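N-formylglutamate amidohydrolase (PDB 2Q7S) probably acts as a zinc-dependent hydrolase of the N-formylglutamate amidohydrolase family. Local coordinates at residues 30-35 with 83-88; 77-82 with 116-121; 167-172 with 245-250; 13-18 with 72-77. All coordinates share one frame; numbering follows the deposited sequence.

Interaction 1 of 4, residues 30-35 with 83-88. With ZN (zinc ion), chain C.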
loop_
_atom_site.group_PDB
_atom_site.type_symbol
_atom_site.label_atom_id
_atom_site.label_comp_id
_atom_site.label_asym_id
_atom_site.label_seq_id
_atom_site.Cartn_x
_atom_site.Cartn_y
_atom_site.Cartn_z
ATOM N N SER A 30 -3.660 -3.562 -0.728
ATOM C CA SER A 30 -3.546 -2.379 -1.587
ATOM C C SER A 30 -4.318 -1.264 -0.817
ATOM O O SER A 30 -5.544 -1.036 -1.028
ATOM C CB SER A 30 -4.118 -2.673 -2.984
ATOM O OG SER A 30 -4.156 -1.568 -3.886
ATOM N N PRO A 31 -3.597 -0.507 0.023
ATOM C CA PRO A 31 -4.266 0.542 0.839
ATOM C C PRO A 31 -4.642 1.841 0.106
ATOM O O PRO A 31 -5.381 2.657 0.638
ATOM C CB PRO A 31 -3.227 0.849 1.921
ATOM C CG PRO A 31 -1.930 0.514 1.276
ATOM C CD PRO A 31 -2.157 -0.620 0.328
ATOM N N HIS A 32 -4.055 2.054 -1.064
ATOM C CA HIS A 32 -4.082 3.315 -1.739
ATOM C C HIS A 32 -4.834 3.373 -3.031
ATOM O O HIS A 32 -4.851 4.416 -3.650
ATOM C CB HIS A 32 -2.651 3.746 -1.940
ATOM C CG HIS A 32 -1.976 4.095 -0.664
ATOM N ND1 HIS A 32 -0.617 4.203 -0.548
ATOM C CD2 HIS A 32 -2.486 4.359 0.566
ATOM C CE1 HIS A 32 -0.310 4.527 0.698
ATOM N NE2 HIS A 32 -1.427 4.641 1.393
ATOM N N SER A 33 -5.459 2.248 -3.416
ATOM C CA SER A 33 -6.116 2.106 -4.690
ATOM C C SER A 33 -7.584 2.538 -4.709
ATOM O O SER A 33 -8.216 2.479 -5.765
ATOM C CB SER A 33 -5.980 0.683 -5.241
ATOM O OG SER A 33 -6.384 -0.324 -4.321
ATOM N N GLY A 34 -8.104 2.985 -3.574
ATOM C CA GLY A 34 -9.481 3.399 -3.501
ATOM C C GLY A 34 -9.787 4.673 -4.249
ATOM O O GLY A 34 -9.053 5.651 -4.129
ATOM N N THR A 35 -10.892 4.656 -5.007
ATOM C CA THR A 35 -11.312 5.782 -5.856
ATOM C C THR A 35 -12.755 6.257 -5.583
ATOM O O THR A 35 -13.281 7.087 -6.322
ATOM C CB THR A 35 -11.280 5.393 -7.317
ATOM O OG1 THR A 35 -12.142 4.270 -7.487
ATOM C CG2 THR A 35 -9.844 5.048 -7.783
ATOM N N ASP A 83 -5.609 7.592 5.205
ATOM C CA ASP A 83 -4.555 6.741 4.645
ATOM C C ASP A 83 -4.344 5.546 5.564
ATOM O O ASP A 83 -3.715 5.713 6.602
ATOM C CB ASP A 83 -3.259 7.512 4.558
ATOM C CG ASP A 83 -2.177 6.754 3.868
ATOM O OD1 ASP A 83 -2.260 5.508 3.773
ATOM O OD2 ASP A 83 -1.239 7.423 3.380
ATOM N N PRO A 84 -4.804 4.343 5.150
ATOM C CA PRO A 84 -4.612 3.191 6.025
ATOM C C PRO A 84 -3.177 2.742 6.284
ATOM O O PRO A 84 -3.001 1.920 7.169
ATOM C CB PRO A 84 -5.382 2.060 5.329
ATOM C CG PRO A 84 -6.071 2.655 4.192
ATOM C CD PRO A 84 -5.483 3.959 3.900
ATOM N N ASN A 85 -2.202 3.235 5.506
ATOM C CA ASN A 85 -0.800 2.879 5.695
ATOM C C ASN A 85 -0.123 3.766 6.671
ATOM O O ASN A 85 1.109 3.757 6.782
ATOM C CB ASN A 85 -0.013 2.914 4.362
ATOM C CG ASN A 85 0.560 1.560 4.006
ATOM O OD1 ASN A 85 0.035 0.534 4.435
ATOM N ND2 ASN A 85 1.676 1.557 3.321
ATOM N N ARG A 86 -0.877 4.633 7.330
ATOM C CA ARG A 86 -0.266 5.454 8.384
ATOM C C ARG A 86 -0.794 4.923 9.683
ATOM O O ARG A 86 -1.842 4.281 9.727
ATOM C CB ARG A 86 -0.625 6.932 8.198
ATOM C CG ARG A 86 -0.128 7.546 6.878
ATOM C CD ARG A 86 1.393 7.474 6.686
ATOM N NE ARG A 86 1.832 8.075 5.438
ATOM C CZ ARG A 86 1.984 7.452 4.256
ATOM N NH1 ARG A 86 1.717 6.156 4.080
ATOM N NH2 ARG A 86 2.393 8.153 3.198
HETATM N N MSE A 87 -0.073 5.238 10.745
HETATM C CA MSE A 87 -0.513 4.976 12.095
HETATM C C MSE A 87 -1.534 6.010 12.509
HETATM O O MSE A 87 -1.607 7.123 12.006
HETATM C CB MSE A 87 0.692 5.020 13.060
HETATM C CG MSE A 87 1.823 4.131 12.682
HETATM SE SE MSE A 87 1.314 2.271 12.980
HETATM C CE MSE A 87 0.927 1.510 11.266
ATOM N N LEU A 88 -2.312 5.621 13.504
ATOM C CA LEU A 88 -3.421 6.391 13.982
ATOM C C LEU A 88 -3.002 7.630 14.737
ATOM O O LEU A 88 -3.822 8.524 14.915
ATOM C CB LEU A 88 -4.297 5.493 14.873
ATOM C CG LEU A 88 -5.339 4.701 14.078
ATOM C CD1 LEU A 88 -6.252 3.990 15.078
ATOM C CD2 LEU A 88 -6.075 5.594 13.111
HETATM ZN ZN ZN C . 0.911 3.871 -1.975
#

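Interaction 2 of 4, residues 77-82 with 116-121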
loop_
_atom_site.group_PDB
_atom_site.type_symbol
_atom_site.label_atom_id
_atom_site.label_comp_id
_atom_site.label_asym_id
_atom_site.label_seq_id
_atom_site.Cartn_x
_atom_site.Cartn_y
_atom_site.Cartn_z
ATOM N N PHE A 77 -12.082 3.492 -0.257
ATOM C CA PHE A 77 -12.004 4.911 0.033
ATOM C C PHE A 77 -10.649 5.436 -0.398
ATOM O O PHE A 77 -9.683 4.661 -0.448
ATOM C CB PHE A 77 -12.216 5.191 1.506
ATOM C CG PHE A 77 -11.327 4.416 2.401
ATOM C CD1 PHE A 77 -11.707 3.120 2.811
ATOM C CD2 PHE A 77 -10.113 4.940 2.842
ATOM C CE1 PHE A 77 -10.914 2.364 3.557
ATOM C CE2 PHE A 77 -9.314 4.162 3.653
ATOM C CZ PHE A 77 -9.711 2.899 4.028
ATOM N N PRO A 78 -10.549 6.757 -0.632
ATOM C CA PRO A 78 -9.285 7.291 -1.090
ATOM C C PRO A 78 -8.314 7.524 0.056
ATOM O O PRO A 78 -8.709 7.962 1.158
ATOM C CB PRO A 78 -9.677 8.601 -1.794
ATOM C CG PRO A 78 -11.201 8.753 -1.593
ATOM C CD PRO A 78 -11.558 7.829 -0.488
ATOM N N ARG A 79 -7.038 7.247 -0.201
ATOM C CA ARG A 79 -6.011 7.461 0.801
ATOM C C ARG A 79 -5.838 8.920 1.203
ATOM O O ARG A 79 -5.324 9.167 2.304
ATOM C CB ARG A 79 -4.670 6.864 0.364
ATOM C CG ARG A 79 -4.001 7.539 -0.760
ATOM C CD ARG A 79 -3.046 8.604 -0.310
ATOM N NE ARG A 79 -1.812 8.145 0.306
ATOM C CZ ARG A 79 -0.641 7.951 -0.299
ATOM N NH1 ARG A 79 -0.500 8.104 -1.603
ATOM N NH2 ARG A 79 0.406 7.587 0.419
ATOM N N VAL A 80 -6.200 9.854 0.290
ATOM C CA VAL A 80 -6.196 11.289 0.569
ATOM C C VAL A 80 -7.329 11.698 1.519
ATOM O O VAL A 80 -7.331 12.818 2.043
ATOM C CB VAL A 80 -6.296 12.130 -0.725
ATOM C CG1 VAL A 80 -6.386 13.605 -0.387
ATOM C CG2 VAL A 80 -5.092 11.847 -1.635
ATOM N N TYR A 81 -8.290 10.800 1.724
ATOM C CA TYR A 81 -9.360 10.973 2.716
ATOM C C TYR A 81 -8.934 10.456 4.082
ATOM O O TYR A 81 -8.999 11.170 5.103
ATOM C CB TYR A 81 -10.602 10.260 2.242
ATOM C CG TYR A 81 -11.826 10.389 3.119
ATOM C CD1 TYR A 81 -12.560 11.580 3.166
ATOM C CD2 TYR A 81 -12.285 9.306 3.862
ATOM C CE1 TYR A 81 -13.719 11.684 3.924
ATOM C CE2 TYR A 81 -13.424 9.422 4.663
ATOM C CZ TYR A 81 -14.151 10.591 4.666
ATOM O OH TYR A 81 -15.297 10.696 5.425
ATOM N N ILE A 82 -8.507 9.198 4.112
ATOM C CA ILE A 82 -7.739 8.695 5.216
ATOM C C ILE A 82 -6.832 7.608 4.706
ATOM O O ILE A 82 -7.216 6.830 3.840
ATOM C CB ILE A 82 -8.631 8.249 6.382
ATOM C CG1 ILE A 82 -7.771 7.877 7.596
ATOM C CG2 ILE A 82 -9.636 7.167 5.966
ATOM C CD1 ILE A 82 -8.632 7.705 8.939
ATOM N N LEU A 116 -1.698 10.617 7.983
ATOM C CA LEU A 116 -2.926 9.841 8.066
ATOM C C LEU A 116 -4.091 10.552 7.378
ATOM O O LEU A 116 -4.895 9.912 6.661
ATOM C CB LEU A 116 -3.282 9.545 9.539
ATOM C CG LEU A 116 -4.599 8.811 9.797
ATOM C CD1 LEU A 116 -4.503 7.217 9.509
ATOM C CD2 LEU A 116 -5.108 9.165 11.212
ATOM N N ILE A 117 -4.184 11.859 7.654
ATOM C CA ILE A 117 -5.153 12.735 7.041
ATOM C C ILE A 117 -4.404 13.787 6.206
ATOM O O ILE A 117 -3.772 14.740 6.744
ATOM C CB ILE A 117 -6.025 13.443 8.112
ATOM C CG1 ILE A 117 -6.591 12.447 9.155
ATOM C CG2 ILE A 117 -7.106 14.304 7.445
ATOM C CD1 ILE A 117 -7.661 11.392 8.617
ATOM N N TRP A 118 -4.463 13.643 4.895
ATOM C CA TRP A 118 -3.852 14.662 4.011
ATOM C C TRP A 118 -4.425 16.049 4.217
ATOM O O TRP A 118 -5.632 16.222 4.358
ATOM C CB TRP A 118 -3.959 14.264 2.562
ATOM C CG TRP A 118 -3.010 13.186 2.187
ATOM C CD1 TRP A 118 -2.621 12.127 2.943
ATOM C CD2 TRP A 118 -2.352 13.048 0.938
ATOM N NE1 TRP A 118 -1.735 11.351 2.258
ATOM C CE2 TRP A 118 -1.553 11.902 1.016
ATOM C CE3 TRP A 118 -2.347 13.802 -0.247
ATOM C CZ2 TRP A 118 -0.759 11.478 -0.052
ATOM C CZ3 TRP A 118 -1.557 13.379 -1.300
ATOM C CH2 TRP A 118 -0.776 12.234 -1.196
ATOM N N SER A 119 -3.517 17.031 4.253
ATOM C CA SER A 119 -3.806 18.458 4.498
ATOM C C SER A 119 -3.653 19.309 3.219
ATOM O O SER A 119 -4.228 20.427 3.088
ATOM C CB SER A 119 -2.818 19.001 5.560
ATOM O OG SER A 119 -1.470 18.563 5.268
ATOM N N ASN A 120 -2.812 18.818 2.320
ATOM C CA ASN A 120 -2.638 19.451 1.052
ATOM C C ASN A 120 -2.149 18.521 -0.057
ATOM O O ASN A 120 -1.703 17.393 0.186
ATOM C CB ASN A 120 -1.759 20.717 1.184
ATOM C CG ASN A 120 -0.522 20.528 2.041
ATOM O OD1 ASN A 120 0.364 19.726 1.720
ATOM N ND2 ASN A 120 -0.422 21.333 3.098
ATOM N N VAL A 121 -2.292 19.006 -1.288
ATOM C CA VAL A 121 -1.796 18.298 -2.480
ATOM C C VAL A 121 -0.430 18.865 -2.908
ATOM O O VAL A 121 0.371 18.161 -3.549
ATOM C CB VAL A 121 -2.816 18.356 -3.671
ATOM C CG1 VAL A 121 -3.981 17.367 -3.430
ATOM C CG2 VAL A 121 -3.317 19.817 -3.912
HETATM O O HOH W 1 -5.280 11.016 4.064
HETATM O O HOH W 2 -7.671 14.641 3.817
#

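Interaction 3 of 4, residues 167-172 with 245-250. With ZN (zinc ion), chain C.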
loop_
_atom_site.group_PDB
_atom_site.type_symbol
_atom_site.label_atom_id
_atom_site.label_comp_id
_atom_site.label_asym_id
_atom_site.label_seq_id
_atom_site.Cartn_x
_atom_site.Cartn_y
_atom_site.Cartn_z
ATOM N N TRP A 167 3.540 -14.290 5.043
ATOM C CA TRP A 167 4.242 -13.377 4.140
ATOM C C TRP A 167 3.229 -12.352 3.684
ATOM O O TRP A 167 2.231 -12.700 3.029
ATOM C CB TRP A 167 4.836 -14.138 2.949
ATOM C CG TRP A 167 6.049 -14.990 3.293
ATOM C CD1 TRP A 167 7.352 -14.641 3.179
ATOM C CD2 TRP A 167 6.039 -16.320 3.836
ATOM N NE1 TRP A 167 8.158 -15.669 3.586
ATOM C CE2 TRP A 167 7.381 -16.709 4.002
ATOM C CE3 TRP A 167 5.021 -17.211 4.211
ATOM C CZ2 TRP A 167 7.738 -17.938 4.531
ATOM C CZ3 TRP A 167 5.370 -18.440 4.725
ATOM C CH2 TRP A 167 6.722 -18.797 4.881
ATOM N N HIS A 168 3.448 -11.104 4.117
ATOM C CA HIS A 168 2.595 -9.983 3.824
ATOM C C HIS A 168 3.244 -9.097 2.735
ATOM O O HIS A 168 4.393 -8.742 2.877
ATOM C CB HIS A 168 2.409 -9.187 5.091
ATOM C CG HIS A 168 1.789 -7.855 4.867
ATOM N ND1 HIS A 168 2.326 -6.693 5.360
ATOM C CD2 HIS A 168 0.677 -7.504 4.189
ATOM C CE1 HIS A 168 1.549 -5.677 5.021
ATOM N NE2 HIS A 168 0.535 -6.150 4.319
ATOM N N LEU A 169 2.505 -8.778 1.665
ATOM C CA LEU A 169 2.921 -7.792 0.632
ATOM C C LEU A 169 2.015 -6.557 0.748
ATOM O O LEU A 169 0.809 -6.651 0.705
ATOM C CB LEU A 169 2.893 -8.365 -0.770
ATOM C CG LEU A 169 3.622 -9.692 -1.072
ATOM C CD1 LEU A 169 3.529 -10.092 -2.569
ATOM C CD2 LEU A 169 5.081 -9.637 -0.601
ATOM N N ASN A 170 2.638 -5.413 0.947
ATOM C CA ASN A 170 2.003 -4.105 0.984
ATOM C C ASN A 170 2.240 -3.427 -0.394
ATOM O O ASN A 170 3.378 -3.170 -0.781
ATOM C CB ASN A 170 2.648 -3.328 2.170
ATOM C CG ASN A 170 1.962 -2.030 2.478
ATOM O OD1 ASN A 170 2.552 -0.959 2.304
ATOM N ND2 ASN A 170 0.742 -2.096 2.955
ATOM N N LEU A 171 1.172 -3.167 -1.151
ATOM C CA LEU A 171 1.266 -2.946 -2.561
ATOM C C LEU A 171 0.978 -1.502 -2.917
ATOM O O LEU A 171 -0.043 -0.965 -2.491
ATOM C CB LEU A 171 0.237 -3.879 -3.292
ATOM C CG LEU A 171 0.361 -5.379 -2.990
ATOM C CD1 LEU A 171 -0.759 -6.211 -3.667
ATOM C CD2 LEU A 171 1.718 -5.912 -3.366
ATOM N N HIS A 172 1.835 -0.906 -3.767
ATOM C CA HIS A 172 1.754 0.510 -4.116
ATOM C C HIS A 172 2.151 0.770 -5.541
ATOM O O HIS A 172 2.683 -0.093 -6.244
ATOM C CB HIS A 172 2.697 1.353 -3.206
ATOM C CG HIS A 172 2.346 1.252 -1.785
ATOM N ND1 HIS A 172 1.560 2.191 -1.148
ATOM C CD2 HIS A 172 2.567 0.264 -0.898
ATOM C CE1 HIS A 172 1.347 1.787 0.088
ATOM N NE2 HIS A 172 1.943 0.626 0.263
ATOM N N ASN A 245 6.566 -12.006 8.035
ATOM C CA ASN A 245 7.360 -11.285 7.030
ATOM C C ASN A 245 6.504 -10.226 6.365
ATOM O O ASN A 245 5.359 -10.474 6.033
ATOM C CB ASN A 245 7.882 -12.268 5.958
ATOM C CG ASN A 245 8.695 -13.403 6.550
ATOM O OD1 ASN A 245 9.878 -13.244 6.847
ATOM N ND2 ASN A 245 8.025 -14.519 6.827
ATOM N N SER A 246 7.086 -9.068 6.127
ATOM C CA SER A 246 6.394 -8.003 5.429
ATOM C C SER A 246 7.379 -7.333 4.444
ATOM O O SER A 246 8.580 -7.009 4.766
ATOM C CB SER A 246 5.837 -6.995 6.435
ATOM O OG SER A 246 4.863 -6.125 5.897
ATOM N N LEU A 247 6.845 -7.075 3.270
ATOM C CA LEU A 247 7.569 -6.407 2.174
ATOM C C LEU A 247 6.686 -5.341 1.499
ATOM O O LEU A 247 5.605 -5.656 1.016
ATOM C CB LEU A 247 7.978 -7.478 1.148
ATOM C CG LEU A 247 8.801 -6.983 -0.055
ATOM C CD1 LEU A 247 10.153 -6.406 0.453
ATOM C CD2 LEU A 247 8.989 -8.165 -1.024
ATOM N N GLN A 248 7.133 -4.083 1.442
ATOM C CA GLN A 248 6.381 -3.068 0.694
ATOM C C GLN A 248 6.873 -3.101 -0.752
ATOM O O GLN A 248 8.068 -3.103 -0.995
ATOM C CB GLN A 248 6.594 -1.702 1.314
ATOM C CG GLN A 248 5.658 -0.638 0.823
ATOM C CD GLN A 248 5.648 0.603 1.690
ATOM O OE1 GLN A 248 5.599 0.527 2.919
ATOM N NE2 GLN A 248 5.701 1.761 1.050
ATOM N N ILE A 249 5.966 -3.169 -1.718
ATOM C CA ILE A 249 6.345 -3.155 -3.153
ATOM C C ILE A 249 5.729 -1.973 -3.887
ATOM O O ILE A 249 4.458 -1.834 -3.939
ATOM C CB ILE A 249 5.892 -4.459 -3.901
ATOM C CG1 ILE A 249 6.427 -5.713 -3.179
ATOM C CG2 ILE A 249 6.340 -4.395 -5.370
ATOM C CD1 ILE A 249 6.153 -7.055 -3.913
ATOM N N GLU A 250 6.597 -1.171 -4.518
ATOM C CA GLU A 250 6.166 0.053 -5.219
ATOM C C GLU A 250 6.435 -0.035 -6.720
ATOM O O GLU A 250 7.519 -0.330 -7.103
ATOM C CB GLU A 250 6.921 1.256 -4.654
ATOM C CG GLU A 250 6.733 1.499 -3.183
ATOM C CD GLU A 250 5.794 2.613 -2.866
ATOM O OE1 GLU A 250 5.274 3.260 -3.802
ATOM O OE2 GLU A 250 5.548 2.832 -1.667
HETATM ZN ZN ZN C . 0.911 3.871 -1.975
#

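Interaction 4 of 4, residues 13-18 with 72-77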
loop_
_atom_site.group_PDB
_atom_site.type_symbol
_atom_site.label_atom_id
_atom_site.label_comp_id
_atom_site.label_asym_id
_atom_site.label_seq_id
_atom_site.Cartn_x
_atom_site.Cartn_y
_atom_site.Cartn_z
ATOM N N PRO A 13 -16.126 -0.430 2.982
ATOM C CA PRO A 13 -14.819 0.276 2.960
ATOM C C PRO A 13 -13.628 -0.470 2.330
ATOM O O PRO A 13 -12.537 0.097 2.186
ATOM C CB PRO A 13 -14.556 0.604 4.441
ATOM C CG PRO A 13 -15.357 -0.395 5.231
ATOM C CD PRO A 13 -16.546 -0.829 4.341
ATOM N N PHE A 14 -13.826 -1.746 1.997
ATOM C CA PHE A 14 -12.804 -2.531 1.390
ATOM C C PHE A 14 -13.422 -3.691 0.601
ATOM O O PHE A 14 -14.558 -4.083 0.824
ATOM C CB PHE A 14 -11.806 -3.038 2.433
ATOM C CG PHE A 14 -12.405 -3.950 3.491
ATOM C CD1 PHE A 14 -12.526 -5.306 3.271
ATOM C CD2 PHE A 14 -12.856 -3.455 4.672
ATOM C CE1 PHE A 14 -13.090 -6.166 4.229
ATOM C CE2 PHE A 14 -13.413 -4.292 5.640
ATOM C CZ PHE A 14 -13.520 -5.652 5.420
ATOM N N THR A 15 -12.650 -4.159 -0.364
ATOM C CA THR A 15 -12.844 -5.448 -0.981
ATOM C C THR A 15 -11.832 -6.447 -0.398
ATOM O O THR A 15 -10.717 -6.080 0.032
ATOM C CB THR A 15 -12.664 -5.349 -2.510
ATOM O OG1 THR A 15 -11.397 -4.763 -2.791
ATOM C CG2 THR A 15 -13.724 -4.481 -3.116
ATOM N N LEU A 16 -12.251 -7.707 -0.334
ATOM C CA LEU A 16 -11.427 -8.798 0.222
ATOM C C LEU A 16 -11.606 -10.007 -0.682
ATOM O O LEU A 16 -12.666 -10.607 -0.692
ATOM C CB LEU A 16 -11.859 -9.147 1.621
ATOM C CG LEU A 16 -11.078 -10.219 2.369
ATOM C CD1 LEU A 16 -9.568 -9.812 2.657
ATOM C CD2 LEU A 16 -11.866 -10.497 3.614
ATOM N N ALA A 17 -10.591 -10.260 -1.497
ATOM C CA ALA A 17 -10.569 -11.387 -2.460
ATOM C C ALA A 17 -9.882 -12.576 -1.805
ATOM O O ALA A 17 -8.654 -12.547 -1.513
ATOM C CB ALA A 17 -9.862 -10.976 -3.810
ATOM N N LEU A 18 -10.696 -13.593 -1.519
ATOM C CA LEU A 18 -10.249 -14.842 -0.911
ATOM C C LEU A 18 -10.010 -15.951 -1.955
ATOM O O LEU A 18 -10.646 -15.984 -3.024
ATOM C CB LEU A 18 -11.258 -15.324 0.173
ATOM C CG LEU A 18 -11.558 -14.319 1.308
ATOM C CD1 LEU A 18 -12.762 -14.792 2.136
ATOM C CD2 LEU A 18 -10.330 -13.990 2.223
ATOM N N LEU A 72 -6.156 -11.020 -1.000
ATOM C CA LEU A 72 -5.969 -9.649 -1.410
ATOM C C LEU A 72 -7.039 -8.739 -0.826
ATOM O O LEU A 72 -8.225 -8.807 -1.164
ATOM C CB LEU A 72 -5.867 -9.559 -2.926
ATOM C CG LEU A 72 -5.660 -8.138 -3.479
ATOM C CD1 LEU A 72 -4.393 -7.440 -3.034
ATOM C CD2 LEU A 72 -5.684 -8.254 -5.000
ATOM N N LEU A 73 -6.567 -7.870 0.058
ATOM C CA LEU A 73 -7.350 -6.780 0.604
ATOM C C LEU A 73 -7.099 -5.408 -0.094
ATOM O O LEU A 73 -5.982 -4.985 -0.302
ATOM C CB LEU A 73 -7.063 -6.660 2.090
ATOM C CG LEU A 73 -7.653 -5.438 2.867
ATOM C CD1 LEU A 73 -9.212 -5.496 3.028
ATOM C CD2 LEU A 73 -7.018 -5.341 4.228
ATOM N N ALA A 74 -8.182 -4.703 -0.427
ATOM C CA ALA A 74 -8.025 -3.393 -1.026
ATOM C C ALA A 74 -9.028 -2.357 -0.509
ATOM O O ALA A 74 -10.227 -2.647 -0.402
ATOM C CB ALA A 74 -8.086 -3.527 -2.538
ATOM N N ALA A 75 -8.531 -1.147 -0.221
ATOM C CA ALA A 75 -9.373 -0.003 0.190
ATOM C C ALA A 75 -10.261 0.554 -0.931
ATOM O O ALA A 75 -9.829 0.667 -2.080
ATOM C CB ALA A 75 -8.519 1.131 0.754
ATOM N N THR A 76 -11.500 0.905 -0.618
ATOM C CA THR A 76 -12.388 1.498 -1.628
ATOM C C THR A 76 -12.446 3.032 -1.447
ATOM O O THR A 76 -12.791 3.772 -2.363
ATOM C CB THR A 76 -13.834 0.911 -1.597
ATOM O OG1 THR A 76 -14.343 1.024 -0.289
ATOM C CG2 THR A 76 -13.903 -0.572 -2.005
ATOM N N PHE A 77 -12.082 3.492 -0.257
ATOM C CA PHE A 77 -12.004 4.911 0.033
ATOM C C PHE A 77 -10.649 5.436 -0.398
ATOM O O PHE A 77 -9.683 4.661 -0.448
ATOM C CB PHE A 77 -12.216 5.191 1.506
ATOM C CG PHE A 77 -11.327 4.416 2.401
ATOM C CD1 PHE A 77 -11.707 3.120 2.811
ATOM C CD2 PHE A 77 -10.113 4.940 2.842
ATOM C CE1 PHE A 77 -10.914 2.364 3.557
ATOM C CE2 PHE A 77 -9.314 4.162 3.653
ATOM C CZ PHE A 77 -9.711 2.899 4.028
HETATM O O HOH W 3 -9.695 -7.018 -3.066
#

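Interaction 1 of 4, residues 30-35 with 83-88
His32 reaches Asp83 with one ring nitrogen while holding the zinc ion with the other. From CB, CG is set anti to the carbonyl carbon and beside the backbone N (chi1 -69°). On one branch ND1 binds the zinc ion at 2.1 Å, and Asp55 and His172 complete the three protein ligands. Arg86 NH1 lies near the ring plane at the edge by CE1, the carbon between the two nitrogens; CD2, on the other branch, passes 3.4 Å from Asp83 OD1. NE2, at the tip, donates to Asp83 OD1 at 2.7 Å, N-H...O 155°. This oxygen lies close to the imidazole plane and is approached on its syn side but tilted out of the carboxylate plane; ring and carboxylate planes stand 71° apart. The histidine-carboxylate bond thus forms a second shell to the metal, and the zinc ion at ND1 and Asp83 at NE2 together restrain the ring's rotation. OD1 also accepts from Asn85 N at 2.9 Å, from the opposite face of the carboxylate; this is an Asx turn, set inside a type I turn closed by Arg86 N to Asp83 O at 3.1 Å. OD2 sits over the Arg86 guanidinium face, 3.3 Å from NH1, in an ion pair without a directed N-H, and has a second charged partner in Arg79. Above the His32 ring centre lies Pro31 CG, which also touches Asn85 OD1 at 3.7 Å; the amide's other end, ND2, bonds to Asn170. Pro84 CD rests 3.5 Å from Pro31 O, and Tyr148 of helix 134-163 touches both prolines.

Interaction 2 of 4, residues 77-82 with 116-121
Beside the zinc site, a single turn with helical backbone angles at residues 79-81 brings Arg79 and Val80 over the same face of the Trp118 indole in the loop 116-121. Tyr81 N and Ile82 N both donate to Pro78 O, which defines the turn. Arg79 CG lies between the backbone N and the carbonyl carbon (chi1 69°), and further bends at chi2 and chi3 fold the chain back across the indole. Its CD is 3.4 Å above the ring plane, offset toward the rim; NE comes within 3.5 Å of Trp118 CZ2, with the guanidinium plane tilted 41° from the ring. Val80 CG2, in one of two deposited conformers and therefore less certain, makes a CH-pi contact 3.9 Å from the centroid of the six-membered ring. Further along the two segments, Ile82 CG1 packs on Ile117 CD1 at 3.7 Å and on Leu116 CD1 at 3.8 Å. Water joins the two backbones: one molecule donates to Arg79 O (2.6 Å) and Leu116 O (2.8 Å) and accepts from Trp118 N (2.9 Å), while a second donates to Val80 O and Trp118 O. Arg79 NE also forms a salt bridge with Asp83, NH1 bonds to Gly53 O, and the guanidinium lies against His32. Packed obliquely on an indole, this arginine flanks a zinc site of two histidines and one aspartate, consistent with a second-shell position.

Interaction 3 of 4, residues 167-172 with 245-250
Leu169 and Leu247 run alongside each other from neighbouring strands, with Leu169 CD2 4.0 Å from Leu247 CB; Leu169 CD1 meets Ile249 CD1 at 4.2 Å. Around this centre the backbones run parallel, 18° between strand directions, and form a ladder in which His168 N, Asn170 N and His172 N donate to the carbonyl oxygens of Asn245, Leu247 and Ile249, while Leu247 N and Ile249 N donate to His168 O and Asn170 O. At its start, Asn245 ND2 lies 3.4 Å above the Trp167 ring plane; its bond goes to Val166 O, and Trp167 NE1 bonds to Glu204. The other face is polar. His168 ND1 and Ser246 OG share a hydrogen bond of 2.7 Å. His172 NE2 donates to Asn170 OD1 at 2.7 Å from above its carbonyl plane, consistent with a second-shell restraint on the ring whose ND1 binds the zinc ion at 2.0 Å. Over one face of that ring lies Gln248 NE2, which donates to the anti lone pair of Glu250 OE2 at 2.9 Å. In the central mixed sheet strand 26-30 pairs with 167-172 on its other side; helix 267-289 packs on Trp167 and Leu169, helix 233-237 on His168 and Gln248.

Interaction 4 of 4, residues 13-18 with 72-77
Thr15 pairs with Ala74, and Ala17 with Leu72, where strand 14-17 forms an outermost, antiparallel strand of the central sheet, its direction 168° from that of strand 72-75. The backbone bonds come in two reciprocal sets. Thr15 N to Ala74 O and Ala74 N to Thr15 O are each 2.9 Å; Ala17 N to Leu72 O is 2.8 Å and Leu72 N to Ala17 O 3.0 Å. Past the strand end, Thr76 N donates to Pro13 O from above the carbonyl plane, and Thr76 OG1 bonds to Ala12 O. Water adds a further link, bridging Thr15 OG1 and Leu72 O. On the face of Phe14, Leu16 and Leu73, apolar side chains meet, the Phe14-Leu73 contact being diagonal. Leu73 CD1 approaches the Phe14 ring obliquely, 3.6 Å from CG, and Leu73 CB meets Leu16 CD1 at 4.1 Å. Helix 134-163 backs this side through Ala151 against Phe14 and Leu152 against Leu73. Beyond the strands, Pro13 CB packs 4.1 Å from Phe77 CD1. At that ring's edge, near its plane, Pro13 O is 3.1 Å from Phe77 CE1.

How the interactions relate
Interactions 1 and 3 meet at the zinc ion: His32 ND1 and His172 ND1, both metal ligands, are 3.0 Å apart, and Asn85 ND2 reaches Asn170 OD1 at 2.9 Å, tying the 83-88 turn to the sheet. Interaction 2 flanks the same site, with Arg79 NH2 3.2 Å from His32 CE1, and joins interaction 1 through a probable bond from Asp83 N to Leu116 O (2.8 Å). Interaction 4 lies further out, the nearest atom of the Ala75 side chain about 10 Å from the zinc ion, yet Leu73 O accepts from Ser30 N at 2.8 Å immediately before the Pro31-His32 loop. Phe77 belongs to interactions 2 and 4, whose centres are about 18 Å apart.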